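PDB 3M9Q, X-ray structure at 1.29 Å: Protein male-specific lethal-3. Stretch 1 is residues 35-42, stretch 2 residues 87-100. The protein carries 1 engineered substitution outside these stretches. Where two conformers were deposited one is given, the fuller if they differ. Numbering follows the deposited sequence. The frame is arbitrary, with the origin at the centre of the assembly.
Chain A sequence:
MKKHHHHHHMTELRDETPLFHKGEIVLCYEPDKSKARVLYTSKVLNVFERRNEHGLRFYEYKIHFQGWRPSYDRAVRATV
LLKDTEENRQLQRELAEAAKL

Stretch 1, residues 35-42: KARVLYTS
Stretch 2 87-100: ENRQLQRELAEAAK

How do the two stretches lie against each other? Stretch 2 is helical from Glu87 and continues a helix that begins earlier in the chain. Before Ala99, phi/psi stay near -65/-40 with regular i to i+4 hydrogen bonds such as Gln92 N to Asn88 O at 2.9 Å; Ala99 is at -67/-19 and Lys100 at -103/-7, and Lys100 N donates to Glu97 O at 2.9 Å. Residues 35-38 run extended without belonging to a strand, and a strand begins at Leu39 and continues beyond Ser42. Strand and helix axes approach to 8.7 Å, with their N-to-C directions 133° apart, so the chains run roughly opposite ways. The register follows: Ala36 CA lies 5.6 Å from Ala99 CA, Val38 CA 5.4 Å from Leu95 CA, and Leu39 CA 5.4 Å from Gln92 CA. Together the stretches bury 427 Å².

What does Leu39, which gives up the most surface, do here? Its backbone is extended (-118/137), its CA-to-CB bond points toward the helix, and its side chain is buried with chi1 m (-71°) and chi2 t (157°). That conformation brings Leu39 CD1 4.1 Å from Leu91 CD2 and 4.0 Å from Leu95 CD1, touching leucines one helical turn apart. Leu91 reaches it with chi1 t and chi2 p, Leu95 with chi1 m and chi2 t. A leucine suits this site because its methyl CD1 reaches both neighbours and brings no polar group into the apolar contact.

How does Gln92 tie the helix to the strand? Its CA-to-CB bond points sideways, but chi1 and chi2 are both t (175° and -178°), and the extended chain, finished by a chi3 of 34°, carries the amide to the strand. There Gln92 NE2 donates twice: to Leu39 O at 3.0 Å (157° at the hydrogen) and to Thr41 OG1 at 3.0 Å (166°). A primary amide has two N-H groups, which suits this paired role, and Thr41, with chi1 m (-51°), supplies a hydroxyl oxygen as acceptor. The aliphatic part of Gln92 also packs on the strand, its CG 3.9 Å from Leu39 CB.

What does Leu95 add farther along? Its CA-to-CB bond points toward stretch 1, and Leu95 CB lies 3.4 Å from Arg37 O, so side chain meets backbone closely there. Val38, at -143/162 with chi1 m (-68°), sets CG1 3.9 Å from Leu95 O and 3.8 Å from Ala99 CB. Ala36 CB, 4.2 Å from Ala99 CB, extends this apolar contact; the two small methyl side chains meet while their CA atoms are just 5.6 Å apart.

Where does water complete the contact? One water oxygen donates to Arg37 O at 2.7 Å and to Leu95 O at 2.8 Å, linking two backbone carbonyls. A second water oxygen accepts from Leu39 N at 2.9 Å and donates to Gln92 O at 2.8 Å. Leu39 is thus linked to Gln92 twice, directly through its carbonyl and through water from its amide.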

# COMPACT_ATOMS: atom_id res chain seq x y z
N LYS A 35 -1.61 10.94 -12.11
CA LYS A 35 -1.99 11.80 -10.99
C LYS A 35 -0.80 12.24 -10.17
O LYS A 35 0.16 11.49 -9.98
CB LYS A 35 -3.00 11.09 -10.09
CG LYS A 35 -4.27 10.68 -10.81
CD LYS A 35 -4.98 11.87 -11.44
CE LYS A 35 -6.31 11.48 -12.07
NZ LYS A 35 -6.16 10.74 -13.36
N ALA A 36 -0.86 13.46 -9.65
CA ALA A 36 0.10 13.89 -8.63
C ALA A 36 0.10 12.84 -7.51
O ALA A 36 -0.95 12.33 -7.10
CB ALA A 36 -0.27 15.26 -8.08
N ARG A 37 1.28 12.48 -7.04
CA ARG A 37 1.41 11.38 -6.08
C ARG A 37 0.75 11.74 -4.76
O ARG A 37 0.95 12.82 -4.22
CB ARG A 37 2.87 10.97 -5.88
CG ARG A 37 3.39 10.19 -7.07
CD ARG A 37 4.89 9.91 -7.07
NE ARG A 37 5.33 8.84 -6.17
CZ ARG A 37 4.85 7.60 -6.12
NH1 ARG A 37 5.40 6.75 -5.27
NH2 ARG A 37 3.81 7.22 -6.86
N VAL A 38 -0.08 10.82 -4.28
CA VAL A 38 -0.76 10.95 -2.99
C VAL A 38 -0.82 9.59 -2.32
O VAL A 38 -0.67 8.56 -2.96
CB VAL A 38 -2.20 11.54 -3.12
CG1 VAL A 38 -2.16 13.01 -3.56
CG2 VAL A 38 -3.06 10.70 -4.05
N LEU A 39 -1.07 9.63 -1.01
CA LEU A 39 -1.15 8.43 -0.17
C LEU A 39 -2.52 8.29 0.45
O LEU A 39 -3.10 9.26 0.94
CB LEU A 39 -0.11 8.51 0.96
CG LEU A 39 1.34 8.34 0.52
CD1 LEU A 39 2.30 8.96 1.54
CD2 LEU A 39 1.66 6.86 0.27
N TYR A 40 -3.02 7.07 0.44
CA TYR A 40 -4.31 6.74 1.05
C TYR A 40 -4.14 5.91 2.30
O TYR A 40 -3.44 4.89 2.29
CB TYR A 40 -5.18 5.96 0.06
CG TYR A 40 -5.46 6.72 -1.22
CD1 TYR A 40 -6.24 7.87 -1.21
CD2 TYR A 40 -4.92 6.33 -2.42
CE1 TYR A 40 -6.49 8.58 -2.39
CE2 TYR A 40 -5.17 7.02 -3.60
CZ TYR A 40 -5.95 8.14 -3.58
OH TYR A 40 -6.20 8.84 -4.74
N THR A 41 -4.80 6.32 3.37
CA THR A 41 -4.81 5.55 4.62
C THR A 41 -5.61 4.28 4.41
O THR A 41 -6.76 4.32 3.96
CB THR A 41 -5.40 6.39 5.75
OG1 THR A 41 -4.73 7.66 5.77
CG2 THR A 41 -5.25 5.70 7.10
N SER A 42 -4.97 3.16 4.70
CA SER A 42 -5.49 1.84 4.34
C SER A 42 -5.30 0.84 5.47
O SER A 42 -4.51 1.04 6.38
CB SER A 42 -4.75 1.34 3.09
OG SER A 42 -4.79 2.29 2.04
N GLU A 87 6.39 10.39 10.30
CA GLU A 87 7.07 10.98 9.15
C GLU A 87 6.27 10.73 7.87
O GLU A 87 6.10 11.61 7.03
CB GLU A 87 8.51 10.47 9.03
CG GLU A 87 9.43 10.98 10.16
CD GLU A 87 8.97 10.56 11.57
OE1 GLU A 87 8.68 9.36 11.78
OE2 GLU A 87 8.89 11.45 12.46
N ASN A 88 5.73 9.52 7.74
CA ASN A 88 4.94 9.19 6.55
C ASN A 88 3.55 9.84 6.59
O ASN A 88 3.00 10.20 5.55
CB ASN A 88 4.86 7.69 6.32
CG ASN A 88 6.19 7.13 5.84
OD1 ASN A 88 6.97 7.83 5.19
ND2 ASN A 88 6.44 5.87 6.15
N ARG A 89 3.02 10.04 7.78
CA ARG A 89 1.78 10.81 7.93
C ARG A 89 1.96 12.24 7.46
O ARG A 89 1.09 12.84 6.82
CB ARG A 89 1.29 10.79 9.38
CG ARG A 89 0.74 9.45 9.82
CD ARG A 89 0.19 9.51 11.23
NE ARG A 89 -0.08 8.18 11.74
CZ ARG A 89 -0.79 7.91 12.83
NH1 ARG A 89 -1.33 8.88 13.55
NH2 ARG A 89 -0.96 6.66 13.19
N GLN A 90 3.11 12.81 7.80
CA GLN A 90 3.44 14.17 7.36
C GLN A 90 3.62 14.21 5.85
O GLN A 90 3.16 15.13 5.18
CB GLN A 90 4.68 14.72 8.08
CG GLN A 90 4.44 15.02 9.56
CD GLN A 90 3.49 16.19 9.80
OE1 GLN A 90 3.16 16.95 8.89
NE2 GLN A 90 3.06 16.33 11.04
N LEU A 91 4.28 13.20 5.30
CA LEU A 91 4.46 13.11 3.84
C LEU A 91 3.10 13.09 3.16
O LEU A 91 2.86 13.79 2.17
CB LEU A 91 5.27 11.87 3.46
CG LEU A 91 5.42 11.60 1.96
CD1 LEU A 91 6.14 12.75 1.26
CD2 LEU A 91 6.16 10.29 1.73
N GLN A 92 2.19 12.29 3.71
CA GLN A 92 0.84 12.20 3.15
C GLN A 92 0.17 13.59 3.12
O GLN A 92 -0.45 13.97 2.13
CB GLN A 92 0.02 11.20 3.97
CG GLN A 92 -1.44 11.09 3.57
CD GLN A 92 -2.17 10.12 4.46
OE1 GLN A 92 -1.86 10.02 5.65
NE2 GLN A 92 -3.10 9.36 3.89
N ARG A 93 0.32 14.34 4.20
CA ARG A 93 -0.30 15.67 4.28
C ARG A 93 0.34 16.64 3.29
O ARG A 93 -0.33 17.45 2.67
CB ARG A 93 -0.22 16.22 5.71
CG ARG A 93 -1.15 15.47 6.66
CD ARG A 93 -0.87 15.73 8.13
NE ARG A 93 -1.23 17.08 8.57
CZ ARG A 93 -2.44 17.44 8.98
NH1 ARG A 93 -3.46 16.59 8.96
NH2 ARG A 93 -2.65 18.68 9.39
N GLU A 94 1.65 16.52 3.13
CA GLU A 94 2.40 17.36 2.20
C GLU A 94 1.97 17.10 0.76
O GLU A 94 1.72 18.02 -0.01
CB GLU A 94 3.90 17.08 2.35
CG GLU A 94 4.79 17.80 1.36
CD GLU A 94 6.26 17.63 1.68
OE1 GLU A 94 6.66 17.94 2.82
OE2 GLU A 94 7.01 17.19 0.79
N LEU A 95 1.87 15.82 0.43
CA LEU A 95 1.47 15.41 -0.92
C LEU A 95 0.04 15.83 -1.23
O LEU A 95 -0.28 16.26 -2.34
CB LEU A 95 1.61 13.90 -1.09
CG LEU A 95 3.04 13.35 -1.13
CD1 LEU A 95 3.00 11.82 -1.20
CD2 LEU A 95 3.78 13.93 -2.33
N ALA A 96 -0.81 15.74 -0.22
CA ALA A 96 -2.23 16.05 -0.41
C ALA A 96 -2.38 17.52 -0.73
O ALA A 96 -3.15 17.91 -1.61
CB ALA A 96 -3.04 15.69 0.82
N GLU A 97 -1.60 18.34 -0.05
CA GLU A 97 -1.63 19.79 -0.27
C GLU A 97 -1.08 20.11 -1.66
O GLU A 97 -1.60 20.96 -2.38
CB GLU A 97 -0.82 20.50 0.82
CG GLU A 97 -0.78 22.01 0.76
CD GLU A 97 0.02 22.55 1.92
OE1 GLU A 97 1.26 22.62 1.80
OE2 GLU A 97 -0.59 22.87 2.96
N ALA A 98 -0.02 19.41 -2.04
CA ALA A 98 0.66 19.71 -3.30
C ALA A 98 -0.26 19.37 -4.44
O ALA A 98 -0.25 20.01 -5.50
CB ALA A 98 1.97 18.95 -3.43
N ALA A 99 -1.07 18.34 -4.24
CA ALA A 99 -1.96 17.87 -5.29
C ALA A 99 -3.00 18.94 -5.57
O ALA A 99 -3.63 18.95 -6.63
CB ALA A 99 -2.62 16.57 -4.89
N LYS A 100 -3.18 19.85 -4.61
CA LYS A 100 -4.29 20.82 -4.68
C LYS A 100 -3.79 22.18 -5.12
O LYS A 100 -4.57 23.10 -5.36
CB LYS A 100 -4.96 20.95 -3.31
CG LYS A 100 -5.61 19.67 -2.83
CD LYS A 100 -6.39 19.91 -1.56
CE LYS A 100 -7.17 18.68 -1.15
NZ LYS A 100 -8.32 19.05 -0.27
O HOH W 1 1.00 15.47 -4.69
O HOH W 2 -1.41 12.25 0.11